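Long-range contacts in protein gp18 (Listeria monocytogenes EGD-e, PDB 3GS9), which is a prophage tail protein of the endopeptidase tail family, probably a structural component of the phage tail: residues A[53-61]-A[70-78]; A[91-99]-A[148-156]. All coordinates share one frame; numbering follows the deposited sequence. Where two conformers were deposited one is given.

Contact 1 (A[53-61]-A[70-78])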
loop_
_atom_site.group_PDB
_atom_site.type_symbol
_atom_site.label_atom_id
_atom_site.label_comp_id
_atom_site.label_asym_id
_atom_site.label_seq_id
_atom_site.Cartn_x
_atom_site.Cartn_y
_atom_site.Cartn_z
ATOM N N TYR A 53 40.808 16.989 -3.369
ATOM C CA TYR A 53 39.539 17.393 -3.975
ATOM C C TYR A 53 38.459 16.323 -3.746
ATOM O O TYR A 53 38.731 15.242 -3.197
ATOM C CB TYR A 53 39.713 17.612 -5.486
ATOM C CG TYR A 53 40.601 18.775 -5.885
ATOM C CD1 TYR A 53 41.983 18.623 -6.013
ATOM C CD2 TYR A 53 40.050 20.023 -6.170
ATOM C CE1 TYR A 53 42.796 19.694 -6.397
ATOM C CE2 TYR A 53 40.853 21.098 -6.552
ATOM C CZ TYR A 53 42.221 20.929 -6.666
ATOM O OH TYR A 53 42.996 22.000 -7.052
ATOM N N SER A 54 37.234 16.644 -4.166
ATOM C CA SER A 54 36.121 15.691 -4.167
ATOM C C SER A 54 36.069 15.011 -5.536
ATOM O O SER A 54 35.960 15.697 -6.568
ATOM C CB SER A 54 34.775 16.405 -3.905
ATOM O OG SER A 54 34.873 17.460 -2.950
ATOM N N PHE A 55 36.160 13.683 -5.547
ATOM C CA PHE A 55 35.933 12.900 -6.770
ATOM C C PHE A 55 34.620 12.098 -6.663
ATOM O O PHE A 55 33.788 12.093 -7.611
ATOM C CB PHE A 55 37.100 11.953 -7.025
ATOM C CG PHE A 55 38.413 12.655 -7.203
ATOM C CD1 PHE A 55 39.090 13.142 -6.108
ATOM C CD2 PHE A 55 38.960 12.819 -8.460
ATOM C CE1 PHE A 55 40.298 13.793 -6.264
ATOM C CE2 PHE A 55 40.149 13.470 -8.635
ATOM C CZ PHE A 55 40.828 13.966 -7.530
ATOM N N LEU A 56 34.434 11.452 -5.503
ATOM C CA LEU A 56 33.275 10.577 -5.250
ATOM C C LEU A 56 32.305 11.088 -4.158
ATOM O O LEU A 56 32.554 10.974 -2.962
ATOM C CB LEU A 56 33.789 9.181 -4.893
ATOM C CG LEU A 56 32.758 8.084 -4.662
ATOM C CD1 LEU A 56 32.115 7.676 -5.940
ATOM C CD2 LEU A 56 33.443 6.886 -4.012
ATOM N N ASP A 57 31.170 11.630 -4.593
ATOM C CA ASP A 57 30.174 12.189 -3.700
ATOM C C ASP A 57 28.839 12.150 -4.463
ATOM O O ASP A 57 28.776 11.584 -5.580
ATOM C CB ASP A 57 30.546 13.648 -3.316
ATOM C CG ASP A 57 30.172 14.002 -1.879
ATOM O OD1 ASP A 57 28.975 13.882 -1.528
ATOM O OD2 ASP A 57 31.084 14.371 -1.089
ATOM N N TYR A 58 27.803 12.765 -3.902
ATOM C CA TYR A 58 26.489 12.891 -4.583
ATOM C C TYR A 58 26.701 13.479 -5.947
ATOM O O TYR A 58 27.444 14.452 -6.121
ATOM C CB TYR A 58 25.478 13.757 -3.819
ATOM C CG TYR A 58 25.225 13.169 -2.455
ATOM C CD1 TYR A 58 24.557 11.974 -2.318
ATOM C CD2 TYR A 58 25.739 13.785 -1.326
ATOM C CE1 TYR A 58 24.381 11.387 -1.055
ATOM C CE2 TYR A 58 25.600 13.212 -0.059
ATOM C CZ TYR A 58 24.921 12.012 0.063
ATOM O OH TYR A 58 24.816 11.500 1.323
ATOM N N GLU A 59 26.042 12.868 -6.907
ATOM C CA GLU A 59 26.069 13.293 -8.303
ATOM C C GLU A 59 27.365 13.016 -9.050
ATOM O O GLU A 59 27.434 13.322 -10.272
ATOM C CB GLU A 59 25.598 14.740 -8.465
ATOM C CG GLU A 59 24.230 15.006 -7.790
ATOM C CD GLU A 59 23.096 14.297 -8.474
ATOM O OE1 GLU A 59 22.996 14.414 -9.709
ATOM O OE2 GLU A 59 22.271 13.641 -7.800
ATOM N N SER A 60 28.334 12.358 -8.400
ATOM C CA SER A 60 29.492 11.866 -9.140
ATOM C C SER A 60 29.080 10.793 -10.119
ATOM O O SER A 60 28.138 10.017 -9.836
ATOM C CB SER A 60 30.565 11.287 -8.213
ATOM O OG SER A 60 31.141 12.292 -7.418
ATOM N N SER A 61 29.785 10.744 -11.250
ATOM C CA SER A 61 29.647 9.636 -12.192
ATOM C C SER A 61 30.719 8.556 -11.921
ATOM O O SER A 61 31.887 8.860 -11.674
ATOM C CB SER A 61 29.791 10.109 -13.624
ATOM O OG SER A 61 28.684 10.915 -14.006
ATOM N N VAL A 70 25.433 7.006 -11.553
ATOM C CA VAL A 70 25.494 8.272 -10.848
ATOM C C VAL A 70 25.170 8.077 -9.370
ATOM O O VAL A 70 24.165 7.439 -9.035
ATOM C CB VAL A 70 24.467 9.224 -11.474
ATOM C CG1 VAL A 70 24.484 10.562 -10.757
ATOM C CG2 VAL A 70 24.811 9.379 -12.933
ATOM N N VAL A 71 26.034 8.600 -8.503
ATOM C CA VAL A 71 25.856 8.427 -7.052
ATOM C C VAL A 71 24.617 9.218 -6.585
ATOM O O VAL A 71 24.589 10.430 -6.723
ATOM C CB VAL A 71 27.107 8.906 -6.308
ATOM C CG1 VAL A 71 26.882 8.898 -4.806
ATOM C CG2 VAL A 71 28.351 8.097 -6.766
ATOM N N LYS A 72 23.585 8.504 -6.093
ATOM C CA LYS A 72 22.380 9.103 -5.515
ATOM C C LYS A 72 22.206 8.840 -4.014
ATOM O O LYS A 72 21.581 9.642 -3.322
ATOM C CB LYS A 72 21.134 8.588 -6.240
ATOM C CG LYS A 72 20.988 9.026 -7.698
ATOM C CD LYS A 72 20.925 10.521 -7.730
ATOM C CE LYS A 72 20.264 11.082 -8.922
ATOM N NZ LYS A 72 19.892 12.526 -8.633
ATOM N N GLN A 73 22.711 7.701 -3.524
ATOM C CA GLN A 73 22.750 7.418 -2.110
ATOM C C GLN A 73 24.183 7.180 -1.686
ATOM O O GLN A 73 24.957 6.595 -2.439
ATOM C CB GLN A 73 21.889 6.228 -1.776
ATOM C CG GLN A 73 20.434 6.535 -1.938
ATOM C CD GLN A 73 19.557 5.313 -1.842
ATOM O OE1 GLN A 73 19.595 4.426 -2.717
ATOM N NE2 GLN A 73 18.690 5.290 -0.818
ATOM N N LEU A 74 24.522 7.675 -0.500
ATOM C CA LEU A 74 25.879 7.650 0.036
ATOM C C LEU A 74 25.819 7.795 1.551
ATOM O O LEU A 74 25.190 8.730 2.096
ATOM C CB LEU A 74 26.690 8.803 -0.553
ATOM C CG LEU A 74 28.195 8.978 -0.287
ATOM C CD1 LEU A 74 28.967 7.850 -0.924
ATOM C CD2 LEU A 74 28.696 10.300 -0.836
ATOM N N SER A 75 26.450 6.848 2.219
ATOM C CA SER A 75 26.546 6.842 3.691
ATOM C C SER A 75 27.911 7.418 4.093
ATOM O O SER A 75 28.864 7.363 3.323
ATOM C CB SER A 75 26.379 5.413 4.187
ATOM O OG SER A 75 27.519 4.648 3.828
ATOM N N HIS A 76 28.011 8.032 5.280
ATOM C CA HIS A 76 29.296 8.497 5.797
ATOM C C HIS A 76 29.495 8.005 7.221
ATOM O O HIS A 76 28.782 8.446 8.115
ATOM C CB HIS A 76 29.378 10.028 5.819
ATOM C CG HIS A 76 29.199 10.671 4.483
ATOM N ND1 HIS A 76 27.965 10.787 3.879
ATOM C CD2 HIS A 76 30.079 11.296 3.667
ATOM C CE1 HIS A 76 28.106 11.404 2.715
ATOM N NE2 HIS A 76 29.377 11.729 2.570
ATOM N N ASP A 77 30.483 7.133 7.431
ATOM C CA ASP A 77 30.849 6.644 8.782
ATOM C C ASP A 77 32.354 6.677 9.009
ATOM O O ASP A 77 33.112 6.589 8.050
ATOM C CB ASP A 77 30.316 5.234 8.961
ATOM C CG ASP A 77 28.796 5.185 8.983
ATOM O OD1 ASP A 77 28.196 5.566 10.020
ATOM O OD2 ASP A 77 28.201 4.756 7.972
ATOM N N ALA A 78 32.781 6.796 10.275
ATOM C CA ALA A 78 34.203 6.896 10.635
ATOM C C ALA A 78 34.594 6.080 11.885
ATOM O O ALA A 78 34.045 5.013 12.168
ATOM C CB ALA A 78 34.588 8.348 10.846
HETATM O O HOH W 1 31.431 12.458 0.921
#
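Tyr58 lies along the backbone of Lys72, Gln73 and Leu74, its ring lifted to them although the residue's own CB leaves the main chain in the other direction. With CG anti to the carbonyl carbon (chi1 -59°), the ring swings beside Leu74: CD2 of Leu74 stands over the centre of one ring face, 4.2 Å above the plane, and Leu74 CB meets Tyr58 CE1 at 3.5 Å. Lys72 O lies at the ring edge, and the hydroxyl reaches Leu74 O in a weak bond whose proton has another acceptor within reach. Tyr58 OH also lies at the edge of the His76 ring, in its plane, near CE1. A water links His76 NE2 to Asp57 OD2, while Asp57 OD1 takes Tyr58 N on its anti lone pair and also bonds Tyr292 of the second subunit. A type II beta turn from Asp57 to Ser60 itself grips Val71: Glu59 N gives to Val71 O (2.8 Å), and Val71 N to Ser60 O (2.9 Å, N-H...O 168°). Ser61 and Val70, a non-hydrogen-bonded pair, then begin the antiparallel ladder in the N-terminal domain's sheet, which runs on across the interface where Gln73 and Leu74 pair antiparallel with a strand of the second subunit. Inside the turn, Ser60 OG donates to Phe55 O and accepts from Asp57 N. Val71 points at the turn, CB 3.2 Å from Asp57 O; its CG2 touches Leu56 CD1 at 3.9 Å, the two side chains crossing at about a right angle. Glu59 bends at chi2 (-68°), as does Lys72, and Lys72 NZ meets Glu59 OE2 at 2.8 Å in a salt bridge, on the syn lone pair of OE2. Thr203 of the second subunit bonds both partners, and its Arg240 pairs with Glu59 OE1.

Contact 2 (A[91-99]-A[148-156])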
loop_
_atom_site.group_PDB
_atom_site.type_symbol
_atom_site.label_atom_id
_atom_site.label_comp_id
_atom_site.label_asym_id
_atom_site.label_seq_id
_atom_site.Cartn_x
_atom_site.Cartn_y
_atom_site.Cartn_z
ATOM N N HIS A 91 22.092 3.532 -12.788
ATOM C CA HIS A 91 22.516 3.786 -14.157
ATOM C C HIS A 91 22.022 5.163 -14.657
ATOM O O HIS A 91 20.949 5.611 -14.303
ATOM C CB HIS A 91 22.022 2.664 -15.039
ATOM C CG HIS A 91 22.579 2.731 -16.419
ATOM N ND1 HIS A 91 21.945 3.417 -17.427
ATOM C CD2 HIS A 91 23.734 2.260 -16.944
ATOM C CE1 HIS A 91 22.670 3.327 -18.533
ATOM N NE2 HIS A 91 23.756 2.626 -18.268
ATOM N N ILE A 92 22.834 5.815 -15.489
ATOM C CA ILE A 92 22.507 7.134 -16.042
ATOM C C ILE A 92 21.127 7.222 -16.725
ATOM O O ILE A 92 20.501 8.260 -16.723
ATOM C CB ILE A 92 23.648 7.594 -17.020
ATOM C CG1 ILE A 92 23.527 9.091 -17.302
ATOM C CG2 ILE A 92 23.718 6.711 -18.244
ATOM C CD1 ILE A 92 23.903 9.920 -16.137
ATOM N N TYR A 93 20.627 6.088 -17.223
ATOM C CA TYR A 93 19.272 6.042 -17.800
ATOM C C TYR A 93 18.252 6.674 -16.870
ATOM O O TYR A 93 17.417 7.459 -17.304
ATOM C CB TYR A 93 18.887 4.609 -18.066
ATOM C CG TYR A 93 17.427 4.420 -18.424
ATOM C CD1 TYR A 93 16.909 4.986 -19.590
ATOM C CD2 TYR A 93 16.601 3.645 -17.638
ATOM C CE1 TYR A 93 15.569 4.831 -19.924
ATOM C CE2 TYR A 93 15.268 3.453 -17.979
ATOM C CZ TYR A 93 14.769 4.051 -19.135
ATOM O OH TYR A 93 13.449 3.845 -19.485
ATOM N N TYR A 94 18.341 6.336 -15.592
ATOM C CA TYR A 94 17.326 6.763 -14.592
ATOM C C TYR A 94 17.295 8.262 -14.334
ATOM O O TYR A 94 16.307 8.795 -13.816
ATOM C CB TYR A 94 17.453 5.964 -13.306
ATOM C CG TYR A 94 17.019 4.562 -13.554
ATOM C CD1 TYR A 94 15.696 4.266 -13.703
ATOM C CD2 TYR A 94 17.947 3.564 -13.784
ATOM C CE1 TYR A 94 15.259 2.987 -13.996
ATOM C CE2 TYR A 94 17.534 2.254 -14.077
ATOM C CZ TYR A 94 16.187 1.987 -14.179
ATOM O OH TYR A 94 15.708 0.739 -14.463
ATOM N N THR A 95 18.361 8.967 -14.756
ATOM C CA THR A 95 18.352 10.424 -14.679
ATOM C C THR A 95 17.371 11.111 -15.638
ATOM O O THR A 95 17.168 12.296 -15.514
ATOM C CB THR A 95 19.780 11.068 -14.854
ATOM O OG1 THR A 95 20.242 10.936 -16.210
ATOM C CG2 THR A 95 20.768 10.451 -13.845
ATOM N N CYS A 96 16.794 10.374 -16.592
ATOM C CA CYS A 96 15.759 10.944 -17.468
ATOM C C CYS A 96 14.528 11.424 -16.701
ATOM O O CYS A 96 13.721 12.235 -17.204
ATOM C CB CYS A 96 15.363 9.981 -18.609
ATOM S SG CYS A 96 14.376 8.576 -18.224
ATOM N N GLN A 97 14.365 10.917 -15.489
ATOM C CA GLN A 97 13.276 11.360 -14.649
ATOM C C GLN A 97 13.376 12.842 -14.249
ATOM O O GLN A 97 12.355 13.440 -13.829
ATOM C CB GLN A 97 13.184 10.491 -13.402
ATOM C CG GLN A 97 11.806 10.517 -12.799
ATOM C CD GLN A 97 11.813 10.303 -11.325
ATOM O OE1 GLN A 97 12.791 9.814 -10.761
ATOM N NE2 GLN A 97 10.714 10.688 -10.669
ATOM N N ASP A 98 14.564 13.436 -14.428
ATOM C CA ASP A 98 14.762 14.877 -14.186
ATOM C C ASP A 98 14.105 15.756 -15.267
ATOM O O ASP A 98 14.020 16.960 -15.122
ATOM C CB ASP A 98 16.268 15.218 -14.057
ATOM C CG ASP A 98 16.888 14.771 -12.723
ATOM O OD1 ASP A 98 16.146 14.562 -11.737
ATOM O OD2 ASP A 98 18.141 14.686 -12.664
ATOM N N GLY A 99 13.647 15.121 -16.340
ATOM C CA GLY A 99 13.013 15.814 -17.476
ATOM C C GLY A 99 11.519 15.653 -17.452
ATOM O O GLY A 99 11.006 14.610 -17.052
ATOM N N ASN A 148 4.144 14.414 -18.098
ATOM C CA ASN A 148 4.806 13.586 -17.116
ATOM C C ASN A 148 6.301 13.642 -17.287
ATOM O O ASN A 148 6.821 14.255 -18.213
ATOM C CB ASN A 148 4.301 12.119 -17.129
ATOM C CG ASN A 148 4.035 11.585 -15.718
ATOM O OD1 ASN A 148 4.906 11.638 -14.825
ATOM N ND2 ASN A 148 2.830 11.079 -15.500
ATOM N N ASN A 149 6.999 13.006 -16.353
ATOM C CA ASN A 149 8.446 12.923 -16.455
ATOM C C ASN A 149 8.826 11.897 -17.522
ATOM O O ASN A 149 8.037 11.017 -17.858
ATOM C CB ASN A 149 9.118 12.621 -15.119
ATOM C CG ASN A 149 8.876 11.235 -14.667
ATOM O OD1 ASN A 149 9.499 10.301 -15.176
ATOM N ND2 ASN A 149 7.905 11.061 -13.757
ATOM N N TYR A 150 10.050 11.996 -18.014
ATOM C CA TYR A 150 10.445 11.185 -19.174
ATOM C C TYR A 150 10.412 9.690 -18.894
ATOM O O TYR A 150 10.081 8.892 -19.784
ATOM C CB TYR A 150 11.834 11.573 -19.685
ATOM C CG TYR A 150 11.989 12.985 -20.248
ATOM C CD1 TYR A 150 10.889 13.813 -20.501
ATOM C CD2 TYR A 150 13.249 13.444 -20.586
ATOM C CE1 TYR A 150 11.057 15.091 -21.027
ATOM C CE2 TYR A 150 13.435 14.713 -21.142
ATOM C CZ TYR A 150 12.347 15.529 -21.352
ATOM O OH TYR A 150 12.560 16.795 -21.878
ATOM N N LEU A 151 10.802 9.281 -17.686
ATOM C CA LEU A 151 10.832 7.858 -17.371
ATOM C C LEU A 151 9.404 7.272 -17.350
ATOM O O LEU A 151 9.152 6.202 -17.894
ATOM C CB LEU A 151 11.515 7.648 -16.014
ATOM C CG LEU A 151 11.740 6.212 -15.568
ATOM C CD1 LEU A 151 12.538 5.416 -16.576
ATOM C CD2 LEU A 151 12.473 6.213 -14.243
ATOM N N THR A 152 8.480 7.974 -16.689
ATOM C CA THR A 152 7.085 7.516 -16.617
ATOM C C THR A 152 6.463 7.392 -18.017
ATOM O O THR A 152 5.765 6.402 -18.327
ATOM C CB THR A 152 6.253 8.447 -15.733
ATOM O OG1 THR A 152 6.791 8.377 -14.414
ATOM C CG2 THR A 152 4.783 8.023 -15.764
ATOM N N LEU A 153 6.787 8.360 -18.879
ATOM C CA LEU A 153 6.295 8.362 -20.246
ATOM C C LEU A 153 6.863 7.166 -21.019
ATOM O O LEU A 153 6.123 6.465 -21.717
ATOM C CB LEU A 153 6.597 9.709 -20.941
ATOM C CG LEU A 153 5.818 10.948 -20.426
ATOM C CD1 LEU A 153 6.244 12.172 -21.246
ATOM C CD2 LEU A 153 4.293 10.709 -20.448
ATOM N N ILE A 154 8.176 6.940 -20.904
ATOM C CA ILE A 154 8.803 5.788 -21.543
ATOM C C ILE A 154 8.125 4.499 -21.064
ATOM O O ILE A 154 7.762 3.628 -21.851
ATOM C CB ILE A 154 10.299 5.759 -21.264
ATOM C CG1 ILE A 154 10.997 6.863 -22.055
ATOM C CG2 ILE A 154 10.895 4.382 -21.598
ATOM C CD1 ILE A 154 12.482 6.997 -21.775
ATOM N N ASP A 155 7.929 4.382 -19.758
ATOM C CA ASP A 155 7.288 3.179 -19.218
ATOM C C ASP A 155 5.906 2.954 -19.803
ATOM O O ASP A 155 5.515 1.803 -20.077
ATOM C CB ASP A 155 7.255 3.251 -17.697
ATOM C CG ASP A 155 8.624 3.038 -17.079
ATOM O OD1 ASP A 155 9.503 2.605 -17.798
ATOM O OD2 ASP A 155 8.808 3.261 -15.876
ATOM N N GLN A 156 5.157 4.025 -20.015
ATOM C CA GLN A 156 3.850 3.899 -20.653
ATOM C C GLN A 156 3.993 3.338 -22.072
ATOM O O GLN A 156 3.257 2.447 -22.492
ATOM C CB GLN A 156 3.207 5.278 -20.784
ATOM C CG GLN A 156 1.825 5.149 -21.312
ATOM C CD GLN A 156 1.235 6.440 -21.662
ATOM O OE1 GLN A 156 1.424 7.453 -20.961
ATOM N NE2 GLN A 156 0.524 6.448 -22.781
HETATM O O HOH W 2 12.007 1.845 -18.018
#
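Leu151 meets Tyr93 and Tyr94 where the 3-10 segment 92-98 packs against the first turns of helix 150-161, which Asn149 N-caps. Among the apolar contacts, Leu151, its CG anti to the backbone N (chi1 -175°), splits its two methyls between these tyrosines: CD1 lies 3.6 Å from Tyr93 CE2, and CD2 comes to the edge of the Tyr94 ring near CD1. Ile154 approaches Tyr93 from the opposite direction, its CG2 3.4 Å from the hydroxyl oxygen of Tyr93. Cys96 SG lies against Leu151 CB at 3.7 Å. Over the flat side of Tyr150 lies the backbone of Gly99, its CA 3.8 Å from the ring centroid and 8° off the normal, a CH-pi contact; the hydroxyl of this ring bonds to Asp122 O. Hydrogen bonds gather at the helix start, around Asn149 and Tyr150. Asn149 OD1 accepts from Thr152 N in a nearly straight bond (170°), with the donor above the carbonyl plane, and Asn149 ND2 gives to Thr152 OG1. Across the contact, Tyr150 N gives to Gly99 O at 2.9 Å, again with the donor above the carbonyl plane, and Gly99 O also meets Asn149 CA in a CA-H...O contact. Further along the helix, a water joins Tyr93 OH to Asp155 OD1, lying 2.6 Å from that carboxylate oxygen.

Overall arrangement
From the N terminus, the chain first closes contact 1, where the loop preceding strand 61-64 meets strand 67-74 nine residues on. It then runs through strand 83-90 into segment 91-99, which opens contact 2; the chain returns to it at the end of strand 141-149, after strand 100-106, helix 111-118 and strand 127-129. The two contacts are therefore in series, neither nested nor crossing. Contact 1 ties the loop before strand 61-64 to the next strand of the same antiparallel sheet, whereas contact 2 ties the following 3-10 segment to helix 150-161. They meet directly where Val70 CG2 touches Ile92 CD1 at 3.4 Å, their centres about 22 Å apart, and both reach the second subunit.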